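Local coordinates for protein (R)-specific secondary-alkylsulfatase (Pseudomonas sp., PDB 4AXH) that hydrolyses secondary alkyl sulfates enantioselectively with strict inversion of configuration, turning (R)-esters into (S)-alcohols as a zinc-dependent homodimer of the metallo-beta-lactamase superfamily, at residues A[381-384]-A[385-389]. Numbering follows the deposited sequence.
Sequences NRAL and NLMNK
The last turns of helix 362-388, where one side of the helix meets the second subunit, bring R382 against N385, L386 and K389, while A383 and L384 meet M387. Four i+4 backbone bonds define the helix here; the L386 N to R382 O bond is nearly straight (172° at the hydrogen), and L384 O accepts from N388 N at 3.1 Å. The R382 chain leaves with CG anti to the backbone N (chi1 173°) and bends at chi2 and chi3, which carries its guanidinium along the helix. L386 CG sits 4.1 Å above the centre of one guanidinium face. NH2 of R382 lies 2.9 Å from N385 OD1, with guanidinium and amide planes 33° apart. K389, extended beyond CG, reaches back and donates a hydrogen bond of 2.9 Å from NZ to N385 OD1, in the carbonyl plane on a lone pair. R382 NH2 and K389 NZ stand 3.6 Å apart. On the side facing helix 420-431, the bend of M387 at chi3 lays CE 3.8 Å from A383 CB and 3.6 Å from L384 CD1; V427 packs on both A383 and M387. The two like charges are probably eased by N385 OD1 and by acids of the second subunit: D650 forms a salt bridge with K389, and D561 a long, weak ion pair with R382. With N385 ND2 bonded to I558 O, N388 ND2 to L220 O and N388 OD1 to A224 N, all of that subunit, polar side chains at this helix end are spent on the homodimer interface, whereas A383 and M387 pack within the chain.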
loop_
_atom_site.group_PDB
_atom_site.type_symbol
_atom_site.label_atom_id
_atom_site.label_comp_id
_atom_site.label_asym_id
_atom_site.label_seq_id
_atom_site.Cartn_x
_atom_site.Cartn_y
_atom_site.Cartn_z
ATOM N N ASN A 381 7.761 9.673 9.373
ATOM C CA ASN A 381 9.091 10.259 9.300
ATOM C C ASN A 381 10.229 9.404 9.801
ATOM O O ASN A 381 11.275 9.409 9.165
ATOM C CB ASN A 381 9.125 11.650 9.916
ATOM C CG ASN A 381 8.164 12.650 9.327
ATOM O OD1 ASN A 381 7.824 12.629 8.126
ATOM N ND2 ASN A 381 7.723 13.580 10.168
ATOM N N ARG A 382 10.069 8.685 10.935
ATOM C CA ARG A 382 11.166 7.855 11.458
ATOM C C ARG A 382 11.413 6.664 10.534
ATOM O O ARG A 382 12.574 6.356 10.246
ATOM C CB ARG A 382 10.916 7.407 12.896
ATOM C CG ARG A 382 11.932 6.394 13.476
ATOM C CD ARG A 382 12.923 6.991 14.469
ATOM N NE ARG A 382 14.052 7.619 13.797
ATOM C CZ ARG A 382 15.311 7.251 13.970
ATOM N NH1 ARG A 382 15.612 6.278 14.810
ATOM N NH2 ARG A 382 16.285 7.863 13.307
ATOM N N ALA A 383 10.332 6.022 10.062
ATOM C CA ALA A 383 10.415 4.901 9.154
ATOM C C ALA A 383 11.137 5.338 7.876
ATOM O O ALA A 383 12.142 4.708 7.529
ATOM C CB ALA A 383 9.017 4.346 8.850
ATOM N N LEU A 384 10.691 6.457 7.238
ATOM C CA LEU A 384 11.307 7.011 6.022
ATOM C C LEU A 384 12.793 7.333 6.264
ATOM O O LEU A 384 13.636 7.094 5.398
ATOM C CB LEU A 384 10.560 8.276 5.602
ATOM C CG LEU A 384 9.780 8.304 4.265
ATOM C CD1 LEU A 384 9.636 6.927 3.630
ATOM C CD2 LEU A 384 8.434 9.012 4.429
ATOM N N ASN A 385 13.118 7.814 7.476
ATOM C CA ASN A 385 14.495 8.092 7.891
ATOM C C ASN A 385 15.309 6.789 7.849
ATOM O O ASN A 385 16.287 6.709 7.110
ATOM C CB ASN A 385 14.528 8.734 9.290
ATOM C CG ASN A 385 15.913 9.104 9.764
ATOM O OD1 ASN A 385 16.603 8.316 10.424
ATOM N ND2 ASN A 385 16.353 10.308 9.433
ATOM N N LEU A 386 14.873 5.765 8.597
ATOM C CA LEU A 386 15.544 4.474 8.686
ATOM C C LEU A 386 15.581 3.700 7.353
ATOM O O LEU A 386 16.565 3.000 7.107
ATOM C CB LEU A 386 14.980 3.635 9.831
ATOM C CG LEU A 386 15.202 4.167 11.249
ATOM C CD1 LEU A 386 14.477 3.280 12.282
ATOM C CD2 LEU A 386 16.698 4.194 11.630
ATOM N N MET A 387 14.554 3.863 6.477
ATOM C CA MET A 387 14.497 3.251 5.145
ATOM C C MET A 387 15.685 3.804 4.310
ATOM O O MET A 387 16.451 3.034 3.726
ATOM C CB MET A 387 13.160 3.591 4.441
ATOM C CG MET A 387 11.970 2.737 4.866
ATOM S SD MET A 387 10.471 3.147 3.885
ATOM C CE MET A 387 9.377 3.625 5.163
ATOM N N ASN A 388 15.863 5.143 4.324
ATOM C CA ASN A 388 16.924 5.880 3.622
ATOM C C ASN A 388 18.329 5.578 4.136
ATOM O O ASN A 388 19.313 5.844 3.435
ATOM C CB ASN A 388 16.628 7.359 3.637
ATOM C CG ASN A 388 15.543 7.751 2.679
ATOM O OD1 ASN A 388 15.689 7.619 1.465
ATOM N ND2 ASN A 388 14.457 8.311 3.193
ATOM N N LYS A 389 18.419 4.987 5.342
ATOM C CA LYS A 389 19.670 4.548 5.970
ATOM C C LYS A 389 19.934 3.076 5.608
ATOM O O LYS A 389 20.966 2.510 5.983
ATOM C CB LYS A 389 19.611 4.727 7.502
ATOM C CG LYS A 389 19.865 6.157 7.976
ATOM C CD LYS A 389 19.785 6.258 9.490
ATOM C CE LYS A 389 19.866 7.682 9.971
ATOM N NZ LYS A 389 19.272 7.843 11.317
#